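Local atomic coordinates of orotidine 5'-phosphate decarboxylase (Methanocaldococcus jannaschii, PDB entry 4LUI), a protein that probably catalyses the decarboxylation of orotidine 5'-monophosphate to UMP with release of carbon dioxide, the last step of de novo UMP synthesis. Residues Met25-Val30 / Tyr207-Arg212; Val40-Asp45 / Gln218-Glu223; Val47-Val52 / Asn73-Ala78; Ala164-Pro169 / Ile184-Gly189. One frame throughout, in Å; residues are numbered along the deposited sequence.

Contact 1 of 4, residues Met25-Val30 / Tyr207-Arg212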
loop_
_atom_site.group_PDB
_atom_site.type_symbol
_atom_site.label_atom_id
_atom_site.label_comp_id
_atom_site.label_asym_id
_atom_site.label_seq_id
_atom_site.Cartn_x
_atom_site.Cartn_y
_atom_site.Cartn_z
ATOM N N MET B 25 11.465 -16.898 5.996
ATOM C CA MET B 25 10.581 -16.274 5.020
ATOM C C MET B 25 11.423 -15.583 3.972
ATOM O O MET B 25 12.236 -14.723 4.299
ATOM C CB MET B 25 9.652 -15.257 5.699
ATOM C CG MET B 25 8.717 -14.547 4.713
ATOM S SD MET B 25 7.661 -13.334 5.533
ATOM C CE MET B 25 6.628 -14.404 6.515
ATOM N N LEU B 26 11.234 -15.964 2.711
ATOM C CA LEU B 26 11.946 -15.318 1.614
ATOM C C LEU B 26 11.203 -14.072 1.154
ATOM O O LEU B 26 10.023 -14.164 0.798
ATOM C CB LEU B 26 12.100 -16.298 0.428
ATOM C CG LEU B 26 12.653 -15.693 -0.876
ATOM C CD1 LEU B 26 14.059 -15.140 -0.660
ATOM C CD2 LEU B 26 12.633 -16.713 -2.021
ATOM N N ALA B 27 11.882 -12.922 1.157
ATOM C CA ALA B 27 11.322 -11.715 0.552
ATOM C C ALA B 27 11.656 -11.758 -0.934
ATOM O O ALA B 27 12.790 -11.480 -1.336
ATOM C CB ALA B 27 11.883 -10.431 1.219
ATOM N N LEU B 28 10.674 -12.127 -1.751
ATOM C CA LEU B 28 10.931 -12.429 -3.154
ATOM C C LEU B 28 10.788 -11.160 -3.972
ATOM O O LEU B 28 9.861 -11.010 -4.765
ATOM C CB LEU B 28 9.961 -13.499 -3.648
ATOM C CG LEU B 28 10.175 -14.013 -5.075
ATOM C CD1 LEU B 28 11.588 -14.537 -5.246
ATOM C CD2 LEU B 28 9.159 -15.090 -5.390
ATOM N N ASP B 29 11.723 -10.241 -3.775
ATOM C CA ASP B 29 11.601 -8.906 -4.348
ATOM C C ASP B 29 12.310 -8.813 -5.698
ATOM O O ASP B 29 13.334 -8.139 -5.846
ATOM C CB ASP B 29 12.126 -7.874 -3.357
ATOM C CG ASP B 29 11.313 -7.837 -2.079
ATOM O OD1 ASP B 29 10.093 -8.108 -2.142
ATOM O OD2 ASP B 29 11.898 -7.553 -1.014
ATOM N N VAL B 30 11.769 -9.530 -6.676
ATOM C CA VAL B 30 12.222 -9.417 -8.056
ATOM C C VAL B 30 11.059 -8.846 -8.865
ATOM O O VAL B 30 9.927 -8.841 -8.401
ATOM C CB VAL B 30 12.687 -10.769 -8.620
ATOM C CG1 VAL B 30 13.879 -11.274 -7.827
ATOM C CG2 VAL B 30 11.551 -11.782 -8.579
ATOM N N TYR B 207 9.083 -15.536 12.391
ATOM C CA TYR B 207 9.732 -15.687 11.091
ATOM C C TYR B 207 10.907 -14.729 10.997
ATOM O O TYR B 207 10.822 -13.584 11.458
ATOM C CB TYR B 207 8.788 -15.312 9.946
ATOM C CG TYR B 207 7.495 -16.083 9.814
ATOM C CD1 TYR B 207 6.434 -15.865 10.697
ATOM C CD2 TYR B 207 7.308 -16.975 8.763
ATOM C CE1 TYR B 207 5.235 -16.546 10.557
ATOM C CE2 TYR B 207 6.108 -17.661 8.611
ATOM C CZ TYR B 207 5.075 -17.432 9.511
ATOM O OH TYR B 207 3.883 -18.108 9.378
ATOM N N VAL B 208 11.995 -15.182 10.387
ATOM C CA VAL B 208 13.047 -14.262 9.980
ATOM C C VAL B 208 13.015 -14.124 8.465
ATOM O O VAL B 208 12.806 -15.103 7.740
ATOM C CB VAL B 208 14.462 -14.686 10.450
ATOM C CG1 VAL B 208 14.608 -14.497 11.958
ATOM C CG2 VAL B 208 14.767 -16.130 10.040
ATOM N N ILE B 209 13.208 -12.898 8.004
ATOM C CA ILE B 209 13.163 -12.593 6.575
ATOM C C ILE B 209 14.569 -12.529 6.005
ATOM O O ILE B 209 15.457 -11.898 6.578
ATOM C CB ILE B 209 12.524 -11.229 6.315
ATOM C CG1 ILE B 209 11.121 -11.144 6.917
ATOM C CG2 ILE B 209 12.464 -10.941 4.815
ATOM C CD1 ILE B 209 10.578 -9.717 6.888
ATOM N N VAL B 210 14.759 -13.165 4.858
ATOM C CA VAL B 210 15.970 -12.992 4.057
ATOM C C VAL B 210 15.509 -12.666 2.648
ATOM O O VAL B 210 14.541 -13.253 2.157
ATOM C CB VAL B 210 16.841 -14.262 4.064
ATOM C CG1 VAL B 210 18.059 -14.101 3.162
ATOM C CG2 VAL B 210 17.274 -14.599 5.495
ATOM N N GLY B 211 16.185 -11.717 2.013
ATOM C CA GLY B 211 15.786 -11.266 0.693
ATOM C C GLY B 211 16.892 -11.390 -0.339
ATOM O O GLY B 211 17.165 -12.483 -0.863
ATOM N N ARG B 212 17.549 -10.268 -0.620
ATOM C CA ARG B 212 18.493 -10.179 -1.735
ATOM C C ARG B 212 19.646 -11.177 -1.679
ATOM O O ARG B 212 20.152 -11.588 -2.714
ATOM C CB ARG B 212 19.041 -8.749 -1.899
ATOM C CG ARG B 212 19.665 -8.170 -0.645
ATOM C CD ARG B 212 20.140 -6.732 -0.872
ATOM N NE ARG B 212 21.169 -6.679 -1.909
ATOM C CZ ARG B 212 22.032 -5.677 -2.063
ATOM N NH1 ARG B 212 21.993 -4.632 -1.247
ATOM N NH2 ARG B 212 22.936 -5.723 -3.032
#
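M25 reaches out straight through its first bonds, with CG trans to the backbone N (chi1 179°), and then turns at chi3 (-67°), which lays the methyl CE over one face of the Y207 ring. CE sits 3.9 Å from the centre of that ring and 29° off its normal, a CH-pi contact displaced toward CD2, where M25 CE comes within 3.5 Å of Y207 CD2. The phenol oxygen at the far end of the ring is held elsewhere, by a hydrogen bond to E75.

The backbones of the two segments run side by side as parallel strands, M25 level with I209 and L26 with V210. M25 is gripped at both ends of its backbone: its N gives a nearly straight bond to V208 O at 2.8 Å, and M25 O takes V210 N at 3.0 Å. One residue on, A27 N reaches V210 O at 2.9 Å from a position tilted out of the carbonyl plane. The small A27 CB meets the I209 branch methyl CG2 at 3.7 Å, on the same face as M25.

This is the seam where the first and last strands close the eight-stranded TIM barrel. Past the seam come D29 and G211, in loops, and R212, which opens helix 212-215; all three are predicted to bind substrate, and G211 is at the N-cap position. M25 and A27 also lie against K51 of strand 49-53, whereas L26 turns outward onto I39 and V43 of helix 33-43 and I214 of helix 212-215.

Contact 2 of 4, residues Val40-Asp45 / Gln218-Glu223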
loop_
_atom_site.group_PDB
_atom_site.type_symbol
_atom_site.label_atom_id
_atom_site.label_comp_id
_atom_site.label_asym_id
_atom_site.label_seq_id
_atom_site.Cartn_x
_atom_site.Cartn_y
_atom_site.Cartn_z
ATOM N N VAL B 40 11.484 -19.585 -6.718
ATOM C CA VAL B 40 10.565 -20.351 -5.875
ATOM C C VAL B 40 10.787 -21.857 -6.006
ATOM O O VAL B 40 10.905 -22.565 -5.002
ATOM C CB VAL B 40 9.089 -20.006 -6.176
ATOM C CG1 VAL B 40 8.162 -20.989 -5.473
ATOM C CG2 VAL B 40 8.775 -18.585 -5.741
ATOM N N GLU B 41 10.856 -22.346 -7.242
ATOM C CA GLU B 41 11.096 -23.762 -7.482
ATOM C C GLU B 41 12.411 -24.204 -6.853
ATOM O O GLU B 41 12.521 -25.312 -6.317
ATOM C CB GLU B 41 11.108 -24.051 -8.989
ATOM C CG GLU B 41 11.556 -25.465 -9.359
ATOM C CD GLU B 41 10.474 -26.505 -9.139
ATOM O OE1 GLU B 41 9.349 -26.126 -8.744
ATOM O OE2 GLU B 41 10.749 -27.703 -9.370
ATOM N N ASP B 42 13.405 -23.324 -6.908
ATOM C CA ASP B 42 14.754 -23.664 -6.466
ATOM C C ASP B 42 14.874 -23.711 -4.935
ATOM O O ASP B 42 15.617 -24.548 -4.402
ATOM C CB ASP B 42 15.766 -22.666 -7.053
ATOM C CG ASP B 42 17.120 -23.304 -7.354
ATOM O OD1 ASP B 42 17.149 -24.489 -7.750
ATOM O OD2 ASP B 42 18.158 -22.619 -7.202
ATOM N N VAL B 43 14.138 -22.839 -4.239
ATOM C CA VAL B 43 14.293 -22.695 -2.780
ATOM C C VAL B 43 13.210 -23.374 -1.937
ATOM O O VAL B 43 13.299 -23.376 -0.712
ATOM C CB VAL B 43 14.352 -21.218 -2.353
ATOM C CG1 VAL B 43 15.373 -20.459 -3.205
ATOM C CG2 VAL B 43 12.965 -20.583 -2.455
ATOM N N LYS B 44 12.215 -23.971 -2.586
ATOM C CA LYS B 44 11.005 -24.433 -1.891
ATOM C C LYS B 44 11.251 -25.409 -0.733
ATOM O O LYS B 44 10.470 -25.458 0.214
ATOM C CB LYS B 44 10.013 -25.037 -2.887
ATOM C CG LYS B 44 10.569 -26.221 -3.649
ATOM C CD LYS B 44 9.582 -26.772 -4.669
ATOM C CE LYS B 44 10.143 -28.025 -5.325
ATOM N NZ LYS B 44 9.191 -28.641 -6.291
ATOM N N ASP B 45 12.334 -26.176 -0.796
ATOM C CA ASP B 45 12.610 -27.166 0.242
ATOM C C ASP B 45 13.285 -26.576 1.485
ATOM O O ASP B 45 13.447 -27.265 2.494
ATOM C CB ASP B 45 13.473 -28.308 -0.311
ATOM C CG ASP B 45 12.752 -29.139 -1.354
ATOM O OD1 ASP B 45 11.513 -29.260 -1.284
ATOM O OD2 ASP B 45 13.437 -29.686 -2.245
ATOM N N GLN B 218 22.992 -16.709 -8.278
ATOM C CA GLN B 218 22.736 -17.644 -9.372
ATOM C C GLN B 218 22.384 -19.029 -8.836
ATOM O O GLN B 218 21.903 -19.894 -9.577
ATOM C CB GLN B 218 23.933 -17.727 -10.323
ATOM C CG GLN B 218 24.146 -16.463 -11.141
ATOM C CD GLN B 218 22.875 -16.008 -11.839
ATOM O OE1 GLN B 218 22.350 -16.701 -12.717
ATOM N NE2 GLN B 218 22.371 -14.846 -11.448
ATOM N N ASN B 219 22.610 -19.230 -7.540
ATOM C CA ASN B 219 22.291 -20.499 -6.905
ATOM C C ASN B 219 21.468 -20.271 -5.650
ATOM O O ASN B 219 21.934 -20.485 -4.532
ATOM C CB ASN B 219 23.564 -21.297 -6.618
ATOM C CG ASN B 219 24.361 -21.573 -7.879
ATOM O OD1 ASN B 219 25.428 -20.993 -8.094
ATOM N ND2 ASN B 219 23.840 -22.453 -8.731
ATOM N N PRO B 220 20.229 -19.814 -5.845
ATOM C CA PRO B 220 19.396 -19.478 -4.690
ATOM C C PRO B 220 19.150 -20.679 -3.775
ATOM O O PRO B 220 18.953 -20.447 -2.580
ATOM C CB PRO B 220 18.082 -18.997 -5.318
ATOM C CG PRO B 220 18.401 -18.724 -6.747
ATOM C CD PRO B 220 19.526 -19.615 -7.123
ATOM N N LYS B 221 19.152 -21.907 -4.301
ATOM C CA LYS B 221 18.921 -23.090 -3.458
ATOM C C LYS B 221 19.974 -23.191 -2.360
ATOM O O LYS B 221 19.635 -23.352 -1.183
ATOM C CB LYS B 221 18.883 -24.387 -4.280
ATOM C CG LYS B 221 18.579 -25.641 -3.455
ATOM C CD LYS B 221 18.641 -26.911 -4.296
ATOM C CE LYS B 221 17.495 -26.950 -5.292
ATOM N NZ LYS B 221 17.640 -28.066 -6.271
ATOM N N GLU B 222 21.243 -23.078 -2.745
ATOM C CA GLU B 222 22.352 -23.149 -1.793
ATOM C C GLU B 222 22.301 -22.022 -0.762
ATOM O O GLU B 222 22.663 -22.223 0.400
ATOM C CB GLU B 222 23.696 -23.079 -2.517
ATOM C CG GLU B 222 23.940 -24.180 -3.525
ATOM C CD GLU B 222 25.180 -23.915 -4.359
ATOM O OE1 GLU B 222 25.313 -24.521 -5.445
ATOM O OE2 GLU B 222 26.019 -23.094 -3.926
ATOM N N GLU B 223 21.899 -20.830 -1.200
ATOM C CA GLU B 223 21.764 -19.704 -0.280
ATOM C C GLU B 223 20.638 -19.949 0.715
ATOM O O GLU B 223 20.803 -19.714 1.912
ATOM C CB GLU B 223 21.543 -18.387 -1.036
ATOM C CG GLU B 223 22.644 -18.073 -2.025
ATOM C CD GLU B 223 24.031 -18.225 -1.424
ATOM O OE1 GLU B 223 24.279 -17.669 -0.335
ATOM O OE2 GLU B 223 24.872 -18.903 -2.047
#
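In the outer helical layer of the TIM barrel, the end of the first helix meets the start of the last, and D42 and V43 of helix 33-43 touch P220 and K221 in the first turn of helix 220-230. The D42 carboxylate faces that helix start. Its OD2 accepts the backbone N of K221 at 3.1 Å, with the donor well above the carboxylate plane and the N-H not very straight (139°), and P220 CD lies against the same D42 OD2 at 3.3 Å. A negative group beside the first turn of a helix is likely to be favoured by the helix dipole.

K221 then passes across D42. Its chain is extended as far as chi3, where a bend of -69° brings the amine round toward the other carboxylate oxygen, a long salt bridge of 3.9 Å from K221 NZ to D42 OD1. On the way, K221 CE rests 3.2 Å from the backbone D42 O. Replacing D42 by an alanine removes the carboxylate, which would probably leave K221 N without this acceptor and the lysine amine without this distant negative partner. Deeper in, V43 CG1 meets the ring carbon P220 CB at 3.7 Å.

I214 of helix 212-215 lies against both V43 and P220, and on L26 of strand 23-27 as well. One turn back, V40 packs on C72 of helix 63-72, while K221 touches Y46 in the loop that leads to strand 49-53.

Contact 3 of 4, residues Val47-Val52 / Asn73-Ala78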
loop_
_atom_site.group_PDB
_atom_site.type_symbol
_atom_site.label_atom_id
_atom_site.label_comp_id
_atom_site.label_asym_id
_atom_site.label_seq_id
_atom_site.Cartn_x
_atom_site.Cartn_y
_atom_site.Cartn_z
ATOM N N VAL B 47 12.796 -22.885 2.414
ATOM C CA VAL B 47 12.057 -21.756 2.956
ATOM C C VAL B 47 10.725 -22.228 3.504
ATOM O O VAL B 47 10.174 -23.226 3.042
ATOM C CB VAL B 47 11.833 -20.641 1.899
ATOM C CG1 VAL B 47 13.163 -20.202 1.319
ATOM C CG2 VAL B 47 10.895 -21.126 0.788
ATOM N N ASP B 48 10.215 -21.514 4.502
ATOM C CA ASP B 48 8.946 -21.882 5.116
ATOM C C ASP B 48 7.822 -20.994 4.598
ATOM O O ASP B 48 6.649 -21.370 4.657
ATOM C CB ASP B 48 9.041 -21.771 6.638
ATOM C CG ASP B 48 10.066 -22.715 7.205
ATOM O OD1 ASP B 48 9.838 -23.945 7.127
ATOM O OD2 ASP B 48 11.106 -22.243 7.706
ATOM N N ALA B 49 8.188 -19.823 4.092
ATOM C CA ALA B 49 7.204 -18.871 3.580
ATOM C C ALA B 49 7.804 -18.015 2.481
ATOM O O ALA B 49 9.016 -17.822 2.427
ATOM C CB ALA B 49 6.672 -17.976 4.707
ATOM N N ILE B 50 6.945 -17.499 1.610
ATOM C CA ILE B 50 7.377 -16.589 0.554
ATOM C C ILE B 50 6.566 -15.308 0.662
ATOM O O ILE B 50 5.333 -15.365 0.726
ATOM C CB ILE B 50 7.179 -17.214 -0.840
ATOM C CG1 ILE B 50 8.015 -18.499 -0.963
ATOM C CG2 ILE B 50 7.566 -16.211 -1.936
ATOM C CD1 ILE B 50 7.769 -19.280 -2.216
ATOM N N LYS B 51 7.254 -14.167 0.706
ATOM C CA LYS B 51 6.604 -12.859 0.807
ATOM C C LYS B 51 6.744 -12.126 -0.526
ATOM O O LYS B 51 7.857 -11.960 -1.047
ATOM C CB LYS B 51 7.238 -12.045 1.952
ATOM C CG LYS B 51 6.569 -10.696 2.250
ATOM C CD LYS B 51 7.170 -9.989 3.484
ATOM C CE LYS B 51 8.552 -9.393 3.207
ATOM N NZ LYS B 51 8.514 -8.261 2.232
ATOM N N VAL B 52 5.616 -11.698 -1.080
ATOM C CA VAL B 52 5.618 -10.994 -2.352
ATOM C C VAL B 52 5.036 -9.604 -2.164
ATOM O O VAL B 52 4.135 -9.400 -1.337
ATOM C CB VAL B 52 4.838 -11.747 -3.445
ATOM C CG1 VAL B 52 5.525 -13.081 -3.783
ATOM C CG2 VAL B 52 3.397 -11.956 -3.033
ATOM N N ASN B 73 3.937 -25.163 -2.428
ATOM C CA ASN B 73 3.130 -25.668 -1.318
ATOM C C ASN B 73 3.503 -25.068 0.038
ATOM O O ASN B 73 3.281 -25.677 1.083
ATOM C CB ASN B 73 3.178 -27.197 -1.258
ATOM C CG ASN B 73 1.923 -27.788 -0.662
ATOM O OD1 ASN B 73 0.874 -27.143 -0.646
ATOM N ND2 ASN B 73 2.020 -29.018 -0.169
ATOM N N LYS B 74 4.081 -23.871 0.012
ATOM C CA LYS B 74 4.425 -23.166 1.239
ATOM C C LYS B 74 3.587 -21.888 1.337
ATOM O O LYS B 74 2.979 -21.443 0.362
ATOM C CB LYS B 74 5.922 -22.829 1.284
ATOM C CG LYS B 74 6.866 -24.042 1.206
ATOM C CD LYS B 74 6.903 -24.812 2.517
ATOM C CE LYS B 74 7.743 -26.094 2.402
ATOM N NZ LYS B 74 9.213 -25.845 2.480
ATOM N N GLU B 75 3.576 -21.313 2.529
ATOM C CA GLU B 75 2.782 -20.138 2.848
ATOM C C GLU B 75 3.199 -18.930 2.012
ATOM O O GLU B 75 4.373 -18.593 1.966
ATOM C CB GLU B 75 2.988 -19.832 4.327
ATOM C CG GLU B 75 2.262 -18.630 4.849
ATOM C CD GLU B 75 2.423 -18.503 6.347
ATOM O OE1 GLU B 75 3.553 -18.728 6.854
ATOM O OE2 GLU B 75 1.413 -18.207 7.017
ATOM N N VAL B 76 2.243 -18.263 1.372
ATOM C CA VAL B 76 2.553 -17.054 0.601
ATOM C C VAL B 76 1.898 -15.837 1.243
ATOM O O VAL B 76 0.679 -15.805 1.435
ATOM C CB VAL B 76 2.109 -17.178 -0.866
ATOM C CG1 VAL B 76 2.317 -15.855 -1.617
ATOM C CG2 VAL B 76 2.873 -18.310 -1.540
ATOM N N ILE B 77 2.717 -14.845 1.576
ATOM C CA ILE B 77 2.258 -13.642 2.273
ATOM C C ILE B 77 2.365 -12.438 1.353
ATOM O O ILE B 77 3.407 -12.217 0.744
ATOM C CB ILE B 77 3.126 -13.351 3.515
ATOM C CG1 ILE B 77 3.087 -14.530 4.494
ATOM C CG2 ILE B 77 2.693 -12.051 4.203
ATOM C CD1 ILE B 77 1.693 -15.000 4.846
ATOM N N ALA B 78 1.286 -11.672 1.236
ATOM C CA ALA B 78 1.288 -10.490 0.377
ATOM C C ALA B 78 1.626 -9.242 1.172
ATOM O O ALA B 78 0.837 -8.800 2.016
ATOM C CB ALA B 78 -0.051 -10.332 -0.312
HETATM O O HOH W 1 8.659 -25.526 5.492
HETATM O O HOH W 2 4.024 -23.246 4.670
#
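K74, I50 and I77 are among the residues that lose the most surface where 47-52 meets 73-78. The K74 chain, bent at chi2 (-75°) and again at chi4 (79°), folds back over the approach to strand 49-53, so that NZ meets V47 O nearly head-on along the C=O bond at 2.8 Å. A water 3.1 Å from K74 NZ carries the link on to D48 OD1.

I50 and I77 form the middle of a parallel strand pair, part of a beta-alpha-beta crossover of the barrel. E75 O receives I50 N at 2.8 Å. The carbonyl of I50 answers by taking I77 N in its own plane, also at 2.8 Å, and I77 O then accepts V52 N at 2.9 Å. Where these bonds leave off, before the strands pair fully, a second water joins D48 O to E75 N.

The side chain of I50 points outward beside V76 and reaches C72 of helix 63-72. I77 points into the barrel with K51, a predicted substrate-binding residue whose NZ makes a salt bridge to D79.

Chemically, the K74 ammonium is held by two neutral carbonyls, V47 O and K44 O, and by a water; the D48 carboxylate, not in direct contact, is linked through that water. D48 itself pairs directly with K228. The lysine charge is therefore probably offset by backbone carbonyl dipoles, and its bonds to K44 O and V47 O would hold the loop before strand 49-53 against K74.

Contact 4 of 4, residues Ala164-Pro169 / Ile184-Gly189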
loop_
_atom_site.group_PDB
_atom_site.type_symbol
_atom_site.label_atom_id
_atom_site.label_comp_id
_atom_site.label_asym_id
_atom_site.label_seq_id
_atom_site.Cartn_x
_atom_site.Cartn_y
_atom_site.Cartn_z
ATOM N N ALA B 164 8.097 -6.093 12.381
ATOM C CA ALA B 164 8.875 -5.108 13.125
ATOM C C ALA B 164 10.361 -5.361 12.872
ATOM O O ALA B 164 10.748 -6.463 12.472
ATOM C CB ALA B 164 8.550 -5.182 14.619
ATOM N N PRO B 165 11.196 -4.331 13.061
ATOM C CA PRO B 165 12.625 -4.445 12.757
ATOM C C PRO B 165 13.447 -5.170 13.817
ATOM O O PRO B 165 13.030 -5.284 14.973
ATOM C CB PRO B 165 13.085 -2.978 12.690
ATOM C CG PRO B 165 11.841 -2.184 12.519
ATOM C CD PRO B 165 10.807 -2.929 13.293
ATOM N N SER B 166 14.634 -5.619 13.402
ATOM C CA SER B 166 15.586 -6.295 14.274
ATOM C C SER B 166 16.894 -5.497 14.413
ATOM O O SER B 166 17.925 -6.035 14.827
ATOM C CB SER B 166 15.893 -7.686 13.711
ATOM O OG SER B 166 16.324 -7.585 12.356
ATOM N N THR B 167 16.844 -4.212 14.077
ATOM C CA THR B 167 18.026 -3.349 14.182
ATOM C C THR B 167 18.541 -3.185 15.610
ATOM O O THR B 167 19.720 -2.883 15.820
ATOM C CB THR B 167 17.766 -1.963 13.574
ATOM O OG1 THR B 167 16.636 -1.363 14.215
ATOM C CG2 THR B 167 17.499 -2.078 12.087
ATOM N N ARG B 168 17.655 -3.367 16.586
ATOM C CA ARG B 168 18.042 -3.389 17.999
ATOM C C ARG B 168 17.399 -4.584 18.704
ATOM O O ARG B 168 16.186 -4.590 18.916
ATOM C CB ARG B 168 17.622 -2.089 18.709
ATOM C CG ARG B 168 18.194 -0.818 18.084
ATOM C CD ARG B 168 17.889 0.420 18.939
ATOM N NE ARG B 168 16.535 0.936 18.738
ATOM C CZ ARG B 168 15.768 1.427 19.710
ATOM N NH1 ARG B 168 16.204 1.453 20.965
ATOM N NH2 ARG B 168 14.557 1.891 19.428
ATOM N N PRO B 169 18.212 -5.591 19.083
ATOM C CA PRO B 169 17.684 -6.788 19.756
ATOM C C PRO B 169 16.890 -6.432 21.002
ATOM O O PRO B 169 15.836 -7.017 21.262
ATOM C CB PRO B 169 18.945 -7.550 20.153
ATOM C CG PRO B 169 19.963 -7.139 19.100
ATOM C CD PRO B 169 19.664 -5.680 18.854
ATOM N N ILE B 184 7.510 -11.104 12.546
ATOM C CA ILE B 184 8.201 -11.301 11.278
ATOM C C ILE B 184 9.239 -10.176 11.187
ATOM O O ILE B 184 8.883 -8.994 11.203
ATOM C CB ILE B 184 7.205 -11.194 10.126
ATOM C CG1 ILE B 184 6.156 -12.311 10.247
ATOM C CG2 ILE B 184 7.911 -11.264 8.790
ATOM C CD1 ILE B 184 4.863 -12.025 9.474
ATOM N N THR B 185 10.515 -10.540 11.129
ATOM C CA THR B 185 11.591 -9.560 11.276
ATOM C C THR B 185 12.807 -9.962 10.430
ATOM O O THR B 185 13.007 -11.140 10.149
ATOM C CB THR B 185 11.979 -9.427 12.770
ATOM O OG1 THR B 185 12.777 -8.253 12.966
ATOM C CG2 THR B 185 12.752 -10.643 13.262
ATOM N N PRO B 186 13.626 -8.990 10.001
ATOM C CA PRO B 186 14.782 -9.425 9.203
ATOM C C PRO B 186 15.754 -10.282 9.995
ATOM O O PRO B 186 16.040 -9.983 11.153
ATOM C CB PRO B 186 15.456 -8.103 8.821
ATOM C CG PRO B 186 14.347 -7.116 8.837
ATOM C CD PRO B 186 13.478 -7.526 10.000
ATOM N N GLY B 187 16.275 -11.331 9.364
ATOM C CA GLY B 187 17.190 -12.235 10.032
ATOM C C GLY B 187 18.631 -11.951 9.668
ATOM O O GLY B 187 19.558 -12.507 10.263
ATOM N N VAL B 188 18.816 -11.083 8.680
ATOM C CA VAL B 188 20.149 -10.687 8.260
ATOM C C VAL B 188 20.226 -9.179 8.125
ATOM O O VAL B 188 19.203 -8.514 7.951
ATOM C CB VAL B 188 20.558 -11.350 6.918
ATOM C CG1 VAL B 188 20.556 -12.863 7.058
ATOM C CG2 VAL B 188 19.636 -10.907 5.790
ATOM N N GLY B 189 21.445 -8.655 8.205
ATOM C CA GLY B 189 21.686 -7.234 8.067
ATOM C C GLY B 189 21.795 -6.812 6.613
ATOM O O GLY B 189 21.522 -7.585 5.687
#
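A164, just past strand 161-163, extends the pairing of that TIM-barrel strand with strand 183-186, A164 N giving a 3.2 Å hydrogen bond to I184 O. Regular parallel pairing would next bring the N of residue 186 to A164 O, but that residue is P186 and has no N-H. The T185 hydroxyl stands in: with OG1 trans to the backbone N (chi1 -166°), it donates to A164 O at 2.8 Å from somewhat outside the carbonyl plane. S166 does the like one step on, its OG giving a hydrogen bond to P186 O.

With an alanine in place of S166 the OG donor is lost, which would probably leave P186 O without this partner and the end of the strand less firmly tied to 164-169.

P186, at the end of the strand, and G187 to G189 in the loop after it belong to the predicted substrate-binding residues. In the next shell, T185 is fixed by backbone bonds to Y207 and I209 of the last strand, P165 leans on S135, also a predicted substrate-binding residue, and S166 touches I195. The shortest link between the two segments is S166 OG to P186 O, 2.7 Å, and the same S166 OG lies 3.7 Å from P186 CB.

Contacts 1, 3 and 4 all belong to the one closed barrel sheet. Contact 1 is the seam between first and last strands; contact 3, its centre about 9 Å away, lies on its strand 23-27 side, and contact 4, at about 12 Å between centres, on its strand 207-210 side. L26 O to K51 N and T185 O to I209 N bridge them. Contacts 3 and 4 are about 18 Å apart between centres and follow one another along the chain, both within the span that contact 1 closes. Contact 2 stands outside, its centre about 12 Å from that of contact 1, where V40 and V43 pack on L28 and L26. First and last elements thus meet in both layers, strands in the barrel and helices outside it.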